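Putative antitoxin HigA3 (PDB 6LTZ) binds and bends DNA as a dimer and is the putative antitoxin of a type II toxin-antitoxin system, with HigB3 as its probable toxin. Local coordinates at residues 52-57 against 62-67; 69-74 against 84-89; 93-98 against 104-109. All blocks are in the same frame, centred on the assembly; numbering follows the deposited sequence.

Interaction 1: residues 52-57 against 62-67; sequences RQADVA and VSQARV
With chi1 of Val67 at 172°, CG1 stands anti to the backbone N and CG2 anti to the carbonyl carbon, and the two methyls divide the work against helix 53-60. CG2 presses on the backbone and methyl of Ala57, 3.6 Å from Ala57 CA, while CG1 lies near the carbonyl oxygen and CG of Gln53, the two side chains passing in opposite directions (Gln53 CG to Val67 CG1 4.1 Å). Gln64 stays extended beyond CG (chi2 -171°), which carries its amide alongside Ala54: OE1 is 3.5 Å and CD 3.6 Å from Ala54 CB, so the polar tip rests against a methyl. Its CG also meets the Ala57 methyl, 3.8 Å from Ala57 CB. Ala57 thus sits between Gln64 and Val67.

At the bend between the helices, Val62 N donates to Ala57 O at 3.0 Å with an N-H...O angle of 160°, a bond spanning five residues. Ser63 then caps the next helix, its OG accepting from Arg66 N at 2.6 Å. The amide of Gln53 donates from NE2 to Glu71 further along helix 64-72, and Val56, buried behind the contact, packs on Ala89 of helix 80-89 and on Arg45. Two short helices packed through alanine, valine and glutamine side chains around a tight turn form the helix-turn-helix of Cro/C1-type DNA-binding domains, in which the second, here helix 64-72, is usually the recognition helix.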
loop_
_atom_site.group_PDB
_atom_site.type_symbol
_atom_site.label_atom_id
_atom_site.label_comp_id
_atom_site.label_asym_id
_atom_site.label_seq_id
_atom_site.Cartn_x
_atom_site.Cartn_y
_atom_site.Cartn_z
ATOM N N ARG A 52 -17.027 9.858 11.160
ATOM C CA ARG A 52 -16.108 10.248 12.220
ATOM C C ARG A 52 -15.214 9.066 12.552
ATOM O O ARG A 52 -15.426 7.969 12.040
ATOM C CB ARG A 52 -16.878 10.704 13.460
ATOM C CG ARG A 52 -17.986 11.695 13.154
ATOM C CD ARG A 52 -17.421 13.049 12.769
ATOM N NE ARG A 52 -16.725 13.676 13.887
ATOM C CZ ARG A 52 -17.323 14.423 14.810
ATOM N NH1 ARG A 52 -18.632 14.631 14.751
ATOM N NH2 ARG A 52 -16.613 14.955 15.794
ATOM N N GLN A 53 -14.233 9.278 13.423
ATOM C CA GLN A 53 -13.249 8.243 13.728
ATOM C C GLN A 53 -13.871 6.991 14.319
ATOM O O GLN A 53 -13.474 5.880 13.975
ATOM C CB GLN A 53 -12.181 8.778 14.681
ATOM C CG GLN A 53 -11.058 9.523 13.987
ATOM C CD GLN A 53 -9.873 9.755 14.902
ATOM O OE1 GLN A 53 -9.935 9.470 16.100
ATOM N NE2 GLN A 53 -8.784 10.271 14.344
ATOM N N ALA A 54 -14.843 7.167 15.210
ATOM C CA ALA A 54 -15.528 6.029 15.809
ATOM C C ALA A 54 -16.388 5.289 14.783
ATOM O O ALA A 54 -16.591 4.085 14.899
ATOM C CB ALA A 54 -16.378 6.480 16.989
ATOM N N ASP A 55 -16.907 6.007 13.791
ATOM C CA ASP A 55 -17.670 5.357 12.723
ATOM C C ASP A 55 -16.768 4.406 11.942
ATOM O O ASP A 55 -17.120 3.246 11.718
ATOM C CB ASP A 55 -18.288 6.391 11.780
ATOM C CG ASP A 55 -19.278 7.302 12.482
ATOM O OD1 ASP A 55 -19.990 6.828 13.397
ATOM O OD2 ASP A 55 -19.336 8.496 12.120
ATOM N N VAL A 56 -15.601 4.906 11.544
ATOM C CA VAL A 56 -14.624 4.107 10.804
ATOM C C VAL A 56 -14.105 2.935 11.634
ATOM O O VAL A 56 -13.969 1.820 11.124
ATOM C CB VAL A 56 -13.432 4.963 10.336
ATOM C CG1 VAL A 56 -12.390 4.094 9.627
ATOM C CG2 VAL A 56 -13.914 6.067 9.410
ATOM N N ALA A 57 -13.824 3.181 12.911
ATOM C CA ALA A 57 -13.342 2.119 13.791
ATOM C C ALA A 57 -14.351 0.976 13.870
ATOM O O ALA A 57 -13.975 -0.197 13.843
ATOM C CB ALA A 57 -13.043 2.668 15.189
ATOM N N VAL A 62 -12.004 -2.328 14.557
ATOM C CA VAL A 62 -10.771 -2.074 15.296
ATOM C C VAL A 62 -10.973 -0.980 16.338
ATOM O O VAL A 62 -12.024 -0.337 16.388
ATOM C CB VAL A 62 -9.608 -1.655 14.370
ATOM C CG1 VAL A 62 -9.347 -2.721 13.313
ATOM C CG2 VAL A 62 -9.898 -0.306 13.724
ATOM N N SER A 63 -9.952 -0.776 17.164
ATOM C CA SER A 63 -9.966 0.271 18.177
ATOM C C SER A 63 -10.004 1.655 17.542
ATOM O O SER A 63 -9.513 1.849 16.433
ATOM C CB SER A 63 -8.735 0.152 19.080
ATOM O OG SER A 63 -7.650 0.909 18.565
ATOM N N GLN A 64 -10.576 2.620 18.253
ATOM C CA GLN A 64 -10.481 4.009 17.827
ATOM C C GLN A 64 -9.044 4.491 17.944
ATOM O O GLN A 64 -8.615 5.382 17.210
ATOM C CB GLN A 64 -11.404 4.892 18.651
ATOM C CG GLN A 64 -12.843 4.481 18.568
ATOM C CD GLN A 64 -13.758 5.494 19.200
ATOM O OE1 GLN A 64 -13.542 6.704 19.082
ATOM N NE2 GLN A 64 -14.792 5.011 19.879
ATOM N N ALA A 65 -8.305 3.893 18.874
ATOM C CA ALA A 65 -6.893 4.198 19.039
ATOM C C ALA A 65 -6.140 3.886 17.753
ATOM O O ALA A 65 -5.405 4.729 17.233
ATOM C CB ALA A 65 -6.311 3.419 20.207
ATOM N N ARG A 66 -6.343 2.678 17.235
ATOM C CA ARG A 66 -5.719 2.265 15.984
ATOM C C ARG A 66 -6.064 3.228 14.852
ATOM O O ARG A 66 -5.194 3.612 14.073
ATOM C CB ARG A 66 -6.142 0.841 15.615
ATOM C CG ARG A 66 -5.831 0.464 14.177
ATOM C CD ARG A 66 -4.544 -0.347 14.085
ATOM N NE ARG A 66 -4.728 -1.721 14.546
ATOM C CZ ARG A 66 -5.304 -2.685 13.833
ATOM N NH1 ARG A 66 -5.758 -2.434 12.610
ATOM N NH2 ARG A 66 -5.426 -3.905 14.340
ATOM N N VAL A 67 -7.331 3.630 14.771
ATOM C CA VAL A 67 -7.760 4.561 13.731
ATOM C C VAL A 67 -7.090 5.914 13.937
ATOM O O VAL A 67 -6.686 6.576 12.982
ATOM C CB VAL A 67 -9.297 4.742 13.711
ATOM C CG1 VAL A 67 -9.693 5.856 12.752
ATOM C CG2 VAL A 67 -9.977 3.443 13.321
#

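Interaction 2: residues 69-74 against 84-89; sequences KLESGD and QAYVAA
Tyr86 OH donates to Glu71 OE1 across 2.5 Å, a short bond that joins helix 80-89 to helix 64-72 in the interior of the domain. The acceptor sits at the edge of the phenol ring and in its plane, whereas the hydroxyl meets OE1 on the anti side of the carboxylate, 29° out of that group's plane. Ring and carboxylate are turned 86° apart, and the two side chains cross nearly at right angles. The aliphatic part of the glutamate also takes part, with Glu71 CG 3.5 Å from Tyr86 OH. Nearer the root of the tyrosine, Leu70 runs past in the opposite direction and brings CD1 to 3.9 Å from Tyr86 CD1 and 4.2 Å from Tyr86 CB.

With CG of Tyr86 anti to the backbone N (chi1 177°), the ring is directed toward helix 64-72; the Glu71 chain, extended beyond CG, brings its carboxylate to the hydroxyl. The pair links the second helix of the helix-turn-helix to the helix that follows it in the Cro/C1-type fold.

In the next shell, Arg45 of helix 41-47 forms a salt bridge through NE to Glu71 OE1, and with the Gln53 amide on OE2 both carboxylate oxygens are held; the nearby guanidinium would be expected to favour the ionised glutamate. The Tyr86 ring is further packed by Val56 and Met60 of helix 53-60. On another side of helix 80-89, Val87 packs on Ala98 of the second subunit.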
loop_
_atom_site.group_PDB
_atom_site.type_symbol
_atom_site.label_atom_id
_atom_site.label_comp_id
_atom_site.label_asym_id
_atom_site.label_seq_id
_atom_site.Cartn_x
_atom_site.Cartn_y
_atom_site.Cartn_z
ATOM N N LYS A 69 -4.178 6.457 15.427
ATOM C CA LYS A 69 -2.778 6.321 15.036
ATOM C C LYS A 69 -2.627 6.269 13.521
ATOM O O LYS A 69 -1.636 6.747 12.977
ATOM C CB LYS A 69 -2.153 5.077 15.666
ATOM C CG LYS A 69 -2.284 5.003 17.181
ATOM C CD LYS A 69 -1.822 3.653 17.722
ATOM C CE LYS A 69 -1.804 2.583 16.633
ATOM N NZ LYS A 69 -1.980 1.208 17.179
ATOM N N LEU A 70 -3.617 5.697 12.843
ATOM C CA LEU A 70 -3.624 5.652 11.385
ATOM C C LEU A 70 -3.644 7.047 10.779
ATOM O O LEU A 70 -2.916 7.339 9.829
ATOM C CB LEU A 70 -4.836 4.867 10.874
ATOM C CG LEU A 70 -4.676 3.381 10.574
ATOM C CD1 LEU A 70 -5.923 2.859 9.874
ATOM C CD2 LEU A 70 -3.448 3.157 9.721
ATOM N N GLU A 71 -4.493 7.907 11.327
ATOM C CA GLU A 71 -4.715 9.220 10.742
ATOM C C GLU A 71 -3.687 10.239 11.209
ATOM O O GLU A 71 -3.498 11.272 10.571
ATOM C CB GLU A 71 -6.126 9.713 11.069
ATOM C CG GLU A 71 -7.221 8.865 10.451
ATOM C CD GLU A 71 -8.600 9.466 10.634
ATOM O OE1 GLU A 71 -9.551 8.981 9.979
ATOM O OE2 GLU A 71 -8.732 10.421 11.430
ATOM N N SER A 72 -3.024 9.946 12.321
ATOM C CA SER A 72 -2.063 10.884 12.888
ATOM C C SER A 72 -0.634 10.441 12.616
ATOM O O SER A 72 0.173 11.199 12.076
ATOM C CB SER A 72 -2.281 11.037 14.396
ATOM O OG SER A 72 -1.916 9.854 15.088
ATOM N N GLY A 73 -0.332 9.203 12.990
ATOM C CA GLY A 73 1.022 8.694 12.926
ATOM C C GLY A 73 1.557 8.476 11.527
ATOM O O GLY A 73 0.883 8.728 10.529
ATOM N N ASP A 74 2.795 8.006 11.466
ATOM C CA ASP A 74 3.443 7.677 10.209
ATOM C C ASP A 74 3.014 6.286 9.740
ATOM O O ASP A 74 2.959 5.344 10.532
ATOM C CB ASP A 74 4.959 7.768 10.376
ATOM C CG ASP A 74 5.705 6.909 9.395
ATOM O OD1 ASP A 74 5.755 7.264 8.197
ATOM O OD2 ASP A 74 6.252 5.880 9.837
ATOM N N GLN A 84 -6.181 -0.974 3.247
ATOM C CA GLN A 84 -7.281 -1.432 2.392
ATOM C C GLN A 84 -8.607 -1.343 3.145
ATOM O O GLN A 84 -9.611 -0.880 2.604
ATOM C CB GLN A 84 -7.035 -2.866 1.911
ATOM C CG GLN A 84 -7.936 -3.328 0.748
ATOM C CD GLN A 84 -9.308 -3.812 1.198
ATOM O OE1 GLN A 84 -9.485 -4.248 2.335
ATOM N NE2 GLN A 84 -10.287 -3.742 0.297
ATOM N N ALA A 85 -8.587 -1.772 4.403
ATOM C CA ALA A 85 -9.783 -1.831 5.237
ATOM C C ALA A 85 -10.287 -0.443 5.604
ATOM O O ALA A 85 -11.496 -0.207 5.695
ATOM C CB ALA A 85 -9.500 -2.634 6.497
ATOM N N TYR A 86 -9.349 0.467 5.829
ATOM C CA TYR A 86 -9.674 1.845 6.151
ATOM C C TYR A 86 -10.368 2.515 4.967
ATOM O O TYR A 86 -11.438 3.099 5.118
ATOM C CB TYR A 86 -8.404 2.605 6.546
ATOM C CG TYR A 86 -8.620 4.068 6.843
ATOM C CD1 TYR A 86 -8.954 4.495 8.122
ATOM C CD2 TYR A 86 -8.492 5.020 5.847
ATOM C CE1 TYR A 86 -9.153 5.838 8.394
ATOM C CE2 TYR A 86 -8.689 6.359 6.107
ATOM C CZ TYR A 86 -9.019 6.761 7.385
ATOM O OH TYR A 86 -9.209 8.096 7.640
ATOM N N VAL A 87 -9.762 2.423 3.785
ATOM C CA VAL A 87 -10.356 3.008 2.589
ATOM C C VAL A 87 -11.705 2.354 2.282
ATOM O O VAL A 87 -12.655 3.032 1.893
ATOM C CB VAL A 87 -9.404 2.889 1.370
ATOM C CG1 VAL A 87 -10.095 3.342 0.089
ATOM C CG2 VAL A 87 -8.138 3.709 1.610
ATOM N N ALA A 88 -11.800 1.043 2.483
ATOM C CA ALA A 88 -13.056 0.336 2.251
ATOM C C ALA A 88 -14.160 0.826 3.191
ATOM O O ALA A 88 -15.325 0.927 2.801
ATOM C CB ALA A 88 -12.862 -1.160 2.408
ATOM N N ALA A 89 -13.793 1.137 4.427
ATOM C CA ALA A 89 -14.770 1.610 5.402
ATOM C C ALA A 89 -15.294 2.993 5.019
ATOM O O ALA A 89 -16.427 3.350 5.339
ATOM C CB ALA A 89 -14.154 1.629 6.809
#

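Interaction 3: residues 93-98 against 104-109; sequences HLRIVA and TVELTA
Strands 93-100 and 103-107 form an antiparallel beta hairpin. Ala98 and Val105 form an antiparallel hydrogen-bonded pair, with Ala98 N 2.7 Å from Val105 O and Val105 N 2.9 Å from Ala98 O, the second bond lying in the carbonyl plane. Further from the turn, Leu107 N donates to Ile96 O at 3.0 Å. A water accepts from Ile96 N at 3.0 Å and lies close to Leu107 O and Glu106 OE2, wedged where the strands begin to part.

Between these bonds, Val97 and Glu106 make a non-hydrogen-bonded pair on one face. There Glu106 bends at chi2 and crosses Arg95 at about a right angle; a turn in the arginine at chi3 (78°) brings its guanidinium to the carboxylate. The salt bridge runs from Arg95 NH2 to Glu106 OE1 at 2.6 Å, though as a hydrogen bond it is weak, with an N-H...O angle of 119°, and the two flat groups are tilted 59° apart. Val97 CG1 is pushed tightly against Thr104 CG2 at 3.4 Å.

The other face carries Ile96, Ala98, Val105 and Leu107, where Ile96 CG2 meets Leu107 CD2 at 3.9 Å. Ile96 and Leu107 both lean on Leu80 of helix 80-89, while Leu94 packs on Leu83 and Gln84 of the same helix. The hairpin pairs antiparallel with a strand of the second subunit, so one sheet runs across the dimer interface, with Leu94 of the neighbouring subunit packing on Ile96.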
loop_
_atom_site.group_PDB
_atom_site.type_symbol
_atom_site.label_atom_id
_atom_site.label_comp_id
_atom_site.label_asym_id
_atom_site.label_seq_id
_atom_site.Cartn_x
_atom_site.Cartn_y
_atom_site.Cartn_z
ATOM N N HIS A 93 -12.226 2.333 -2.807
ATOM C CA HIS A 93 -11.464 1.169 -3.251
ATOM C C HIS A 93 -9.989 1.533 -3.387
ATOM O O HIS A 93 -9.623 2.407 -4.173
ATOM C CB HIS A 93 -12.005 0.641 -4.583
ATOM C CG HIS A 93 -11.244 -0.527 -5.129
ATOM N ND1 HIS A 93 -11.160 -1.736 -4.473
ATOM C CD2 HIS A 93 -10.534 -0.671 -6.274
ATOM C CE1 HIS A 93 -10.431 -2.574 -5.189
ATOM N NE2 HIS A 93 -10.040 -1.952 -6.287
ATOM N N LEU A 94 -9.153 0.864 -2.603
ATOM C CA LEU A 94 -7.722 1.117 -2.625
ATOM C C LEU A 94 -7.076 0.479 -3.843
ATOM O O LEU A 94 -7.322 -0.687 -4.143
ATOM C CB LEU A 94 -7.070 0.581 -1.352
ATOM C CG LEU A 94 -5.550 0.686 -1.280
ATOM C CD1 LEU A 94 -5.131 2.143 -1.220
ATOM C CD2 LEU A 94 -5.033 -0.079 -0.073
ATOM N N ARG A 95 -6.250 1.249 -4.540
ATOM C CA ARG A 95 -5.401 0.692 -5.587
ATOM C C ARG A 95 -3.965 1.112 -5.341
ATOM O O ARG A 95 -3.694 2.261 -4.995
ATOM C CB ARG A 95 -5.855 1.138 -6.979
ATOM C CG ARG A 95 -7.182 0.535 -7.411
ATOM C CD ARG A 95 -7.674 1.131 -8.721
ATOM N NE ARG A 95 -6.989 0.580 -9.888
ATOM C CZ ARG A 95 -6.299 1.307 -10.761
ATOM N NH1 ARG A 95 -6.199 2.620 -10.604
ATOM N NH2 ARG A 95 -5.713 0.719 -11.796
ATOM N N ILE A 96 -3.051 0.163 -5.504
ATOM C CA ILE A 96 -1.630 0.448 -5.383
ATOM C C ILE A 96 -0.938 0.036 -6.669
ATOM O O ILE A 96 -1.080 -1.090 -7.143
ATOM C CB ILE A 96 -0.997 -0.276 -4.195
ATOM C CG1 ILE A 96 -1.635 0.209 -2.891
ATOM C CG2 ILE A 96 0.517 -0.036 -4.163
ATOM C CD1 ILE A 96 -1.114 -0.487 -1.665
ATOM N N VAL A 97 -0.201 0.976 -7.234
ATOM C CA VAL A 97 0.470 0.757 -8.498
ATOM C C VAL A 97 1.959 1.021 -8.329
ATOM O O VAL A 97 2.354 2.063 -7.805
ATOM C CB VAL A 97 -0.118 1.668 -9.596
ATOM C CG1 VAL A 97 0.786 1.700 -10.800
ATOM C CG2 VAL A 97 -1.523 1.205 -9.978
ATOM N N ALA A 98 2.780 0.060 -8.737
ATOM C CA ALA A 98 4.223 0.271 -8.774
ATOM C C ALA A 98 4.584 0.790 -10.154
ATOM O O ALA A 98 4.452 0.074 -11.143
ATOM C CB ALA A 98 4.969 -1.011 -8.457
ATOM N N THR A 104 4.390 -0.806 -15.790
ATOM C CA THR A 104 3.569 -0.596 -14.614
ATOM C C THR A 104 3.148 -1.931 -14.017
ATOM O O THR A 104 2.804 -2.855 -14.745
ATOM C CB THR A 104 2.325 0.238 -14.974
ATOM O OG1 THR A 104 2.722 1.587 -15.245
ATOM C CG2 THR A 104 1.335 0.239 -13.852
ATOM N N VAL A 105 3.190 -2.039 -12.693
ATOM C CA VAL A 105 2.706 -3.235 -12.018
ATOM C C VAL A 105 1.628 -2.870 -11.002
ATOM O O VAL A 105 1.886 -2.120 -10.063
ATOM C CB VAL A 105 3.840 -3.990 -11.292
ATOM C CG1 VAL A 105 3.315 -5.290 -10.713
ATOM C CG2 VAL A 105 4.995 -4.260 -12.237
ATOM N N GLU A 106 0.421 -3.389 -11.186
ATOM C CA GLU A 106 -0.630 -3.136 -10.208
ATOM C C GLU A 106 -0.747 -4.293 -9.231
ATOM O O GLU A 106 -0.783 -5.460 -9.620
ATOM C CB GLU A 106 -1.978 -2.882 -10.884
ATOM C CG GLU A 106 -3.127 -2.812 -9.890
ATOM C CD GLU A 106 -4.230 -1.866 -10.317
ATOM O OE1 GLU A 106 -4.229 -1.440 -11.490
ATOM O OE2 GLU A 106 -5.098 -1.552 -9.472
ATOM N N LEU A 107 -0.794 -3.955 -7.951
ATOM C CA LEU A 107 -0.909 -4.952 -6.900
ATOM C C LEU A 107 -2.365 -5.357 -6.720
ATOM O O LEU A 107 -3.259 -4.514 -6.750
ATOM C CB LEU A 107 -0.348 -4.417 -5.580
ATOM C CG LEU A 107 1.169 -4.344 -5.381
ATOM C CD1 LEU A 107 1.849 -3.457 -6.411
ATOM C CD2 LEU A 107 1.477 -3.849 -3.975
ATOM N N THR A 108 -2.591 -6.649 -6.533
ATOM C CA THR A 108 -3.917 -7.163 -6.230
ATOM C C THR A 108 -3.836 -7.926 -4.919
ATOM O O THR A 108 -2.760 -8.036 -4.339
ATOM C CB THR A 108 -4.448 -8.073 -7.355
ATOM O OG1 THR A 108 -3.670 -9.273 -7.406
ATOM C CG2 THR A 108 -4.354 -7.364 -8.699
ATOM N N ALA A 109 -4.971 -8.441 -4.453
ATOM C CA ALA A 109 -5.039 -9.185 -3.191
ATOM C C ALA A 109 -4.560 -8.349 -2.004
ATOM O O ALA A 109 -3.866 -8.850 -1.120
ATOM C CB ALA A 109 -4.226 -10.482 -3.288
HETATM O O HOH W 1 -4.193 -2.195 -6.864
#

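In the fold
Interactions 1, 2 and 3 follow one another along the chain, leading from the predicted DNA-binding motif to the dimer interface. The first two share helix 64-72, and their centres are about 9 Å apart. They join at two points, Gln53 NE2 to Glu71 OE2 at 2.9 Å and Val56 CG1 to Tyr86 CD1 at 3.8 Å. Helix 80-89 then leads into strand 93-100: interactions 2 and 3, centres about 17 Å apart, meet through Gln84 CA and Leu94 CD2 at 3.6 Å. Helix 80-89, touching both sides, thus bridges the helix-turn-helix and the hairpin. Interactions 1 and 3 do not touch, their centres lying about 25 Å apart on opposite sides of the chain's centre.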